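Local structure of cellulosomal scaffoldin adaptor protein B (Acetivibrio cellulolyticus, 4UYP) at the interface of chains B and A. The protein is an adaptor scaffoldin of the cellulosome, whose calcium-binding type I dockerin module docks onto a cohesin of the anchoring scaffoldin ScaC. Sequence-based numbering; all coordinates share one arbitrary frame. Chains: chain A, Cellulosomal scaffoldin adaptor protein B; chain B, Cellulosomal scaffoldin anchoring protein C.

The interface of chains B and A. Residues chain B 63, 76, 78; chain A 22, 51, 54-55, 58.
B:Thr76 and B:Glu78 on strand 72-78 and B:Thr63 on strand 62-67, all with extended backbones, face A:Arg22 of helix 15-26 and A:Ile51, A:Ala54 and A:Arg58 of helix 51-61, whose torsions are helical. Across this cohesin-dockerin surface a salt bridge links the two chains: A:Arg22 NH1 donates to the carboxylate oxygen B:Glu78 OE1 over 2.7 Å, with 159° at the hydrogen. The acceptor offers its syn lone pair and lies in the guanidinium plane, yet the carboxylate and guanidinium planes are 71° apart, which is not the flat arrangement of a two-pronged pair. A:Arg22 leaves its helix extended and bends at chi3 (66°), which carries the guanidinium past B:Thr76 towards B:Thr63. The hydroxyl B:Thr63 OG1 sits over one guanidinium face, towards its rim, 3.6 Å from A:Arg22 NE, a packing contact. The aliphatic stem is covered too, B:Thr76 OG1 lying 3.6 Å from A:Arg22 CD. On the second helix, A:Ile51 CD1 meets the methyl B:Thr76 CG2 at 3.8 Å, while A:Ala54 CB approaches the other carboxylate oxygen, B:Glu78 OE2, also at 3.8 Å. A:Arg58 NH1 lies 3.9 Å from B:Glu78 CB and 5.5 Å from B:Glu78 OE1, where its charge may add long-range attraction; A:Val55 CG2, over one face of its guanidinium, supports it from the second shell. B:Glu78 thus reaches between helices 15-26 and 51-61, helping to hold the ScaB dockerin on the third ScaC cohesin and so to link adaptor and anchoring scaffoldins.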
ATOM      1  N   THR B  63      -3.613   8.146  17.110  1.00  9.25           N
ATOM      2  CA  THR B  63      -2.431   8.803  16.514  1.00  9.35           C
ATOM      3  C   THR B  63      -2.527   8.699  15.010  1.00  9.09           C
ATOM      4  O   THR B  63      -2.986   7.691  14.471  1.00 10.55           O
ATOM      5  CB  THR B  63      -1.087   8.145  16.912  1.00 10.27           C
ATOM      6  OG1 THR B  63      -1.156   7.866  18.312  1.00 11.69           O
ATOM      7  CG2 THR B  63       0.156   8.961  16.576  1.00 11.17           C
ATOM      8  N   THR B  76      -3.524   5.002  14.057  1.00  8.75           N
ATOM      9  CA  THR B  76      -3.493   3.917  15.055  1.00  8.98           C
ATOM     10  C   THR B  76      -4.474   4.198  16.183  1.00 10.35           C
ATOM     11  O   THR B  76      -4.708   5.343  16.568  1.00 10.15           O
ATOM     12  CB  THR B  76      -2.106   3.612  15.638  1.00  8.93           C
ATOM     13  OG1 THR B  76      -1.569   4.793  16.235  1.00 10.27           O
ATOM     14  CG2 THR B  76      -1.186   3.277  14.524  1.00  8.91           C
ATOM     15  N   GLU B  78      -4.857   2.654  20.266  1.00 10.71           N
ATOM     16  CA  GLU B  78      -4.347   1.841  21.351  1.00 11.35           C
ATOM     17  C   GLU B  78      -5.233   2.144  22.547  1.00 12.69           C
ATOM     18  O   GLU B  78      -5.136   3.243  23.141  1.00 13.91           O
ATOM     19  CB  GLU B  78      -2.884   2.116  21.647  1.00 11.39           C
ATOM     20  CG  GLU B  78      -1.921   1.940  20.430  1.00 14.00           C
ATOM     21  CD  GLU B  78      -0.588   2.736  20.637  1.00 17.74           C
ATOM     22  OE1 GLU B  78      -0.700   4.019  20.680  1.00 22.62           O
ATOM     23  OE2 GLU B  78       0.452   1.960  20.644  1.00 22.29           O
TER
ATOM     24  N   ARG A  22       5.224   2.442  17.239  1.00  9.80           N
ATOM     25  CA  ARG A  22       4.001   3.024  16.643  1.00  9.93           C
ATOM     26  C   ARG A  22       4.445   3.953  15.468  1.00 10.02           C
ATOM     27  O   ARG A  22       3.761   3.925  14.429  1.00 10.90           O
ATOM     28  CB  ARG A  22       3.281   3.800  17.742  1.00 10.65           C
ATOM     29  CG  ARG A  22       2.039   4.483  17.197  1.00 10.66           C
ATOM     30  CD  ARG A  22       1.298   5.148  18.327  1.00 11.31           C
ATOM     31  NE  ARG A  22       1.997   6.263  18.953  1.00 12.18           N
ATOM     32  CZ  ARG A  22       1.734   6.723  20.179  1.00 12.75           C
ATOM     33  NH1 ARG A  22       0.922   6.136  20.981  1.00 15.99           N
ATOM     34  NH2 ARG A  22       2.517   7.827  20.470  1.00 15.60           N
ATOM     35  N   ILE A  51       1.073  -3.247  15.025  1.00 10.50           N
ATOM     36  CA  ILE A  51       0.669  -2.349  16.122  1.00 10.68           C
ATOM     37  C   ILE A  51       0.614  -3.064  17.479  1.00 11.33           C
ATOM     38  O   ILE A  51       0.846  -2.419  18.509  1.00 11.41           O
ATOM     39  CB  ILE A  51      -0.691  -1.678  15.812  1.00  9.82           C
ATOM     40  CG1 ILE A  51      -0.968  -0.520  16.765  1.00 10.13           C
ATOM     41  CG2 ILE A  51      -1.804  -2.690  15.765  1.00 11.44           C
ATOM     42  CD1 ILE A  51       0.041   0.612  16.906  1.00 10.07           C
ATOM     43  N   ALA A  54       3.748  -2.710  19.472  1.00 11.32           N
ATOM     44  CA  ALA A  54       3.809  -1.451  20.227  1.00 12.46           C
ATOM     45  C   ALA A  54       3.010  -1.486  21.527  1.00 11.53           C
ATOM     46  O   ALA A  54       3.565  -1.064  22.584  1.00 13.05           O
ATOM     47  CB  ALA A  54       3.285  -0.302  19.380  1.00 12.49           C
ATOM     48  N   VAL A  55       1.795  -2.027  21.475  1.00 13.06           N
ATOM     49  CA  VAL A  55       0.971  -2.045  22.685  0.50 12.83           C
ATOM     50  C   VAL A  55       1.579  -3.008  23.726  1.00 15.40           C
ATOM     51  O   VAL A  55       1.511  -2.747  24.940  1.00 14.25           O
ATOM     52  CB  VAL A  55      -0.503  -2.251  22.359  0.50 13.94           C
ATOM     53  CG1 VAL A  55      -0.856  -3.720  22.121  0.50 12.16           C
ATOM     54  CG2 VAL A  55      -1.349  -1.513  23.355  0.50 15.04           C
ATOM     55  N   ARG A  58       4.271  -1.121  25.417  1.00 13.38           N
ATOM     56  CA  ARG A  58       3.645  -0.165  26.345  1.00 15.13           C
ATOM     57  C   ARG A  58       3.205  -0.906  27.594  1.00 14.92           C
ATOM     58  O   ARG A  58       3.444  -0.391  28.731  1.00 16.20           O
ATOM     59  CB  ARG A  58       2.507   0.538  25.679  1.00 14.38           C
ATOM     60  CG  ARG A  58       1.875   1.528  26.619  1.00 16.25           C
ATOM     61  CD  ARG A  58       0.524   1.885  26.114  1.00 16.10           C
ATOM     62  NE  ARG A  58      -0.418   0.735  26.354  1.00 16.85           N
ATOM     63  CZ  ARG A  58      -1.688   0.741  26.037  1.00 14.75           C
ATOM     64  NH1 ARG A  58      -2.238   1.821  25.441  1.00 16.58           N
ATOM     65  NH2 ARG A  58      -2.456  -0.324  26.294  1.00 15.09           N
TER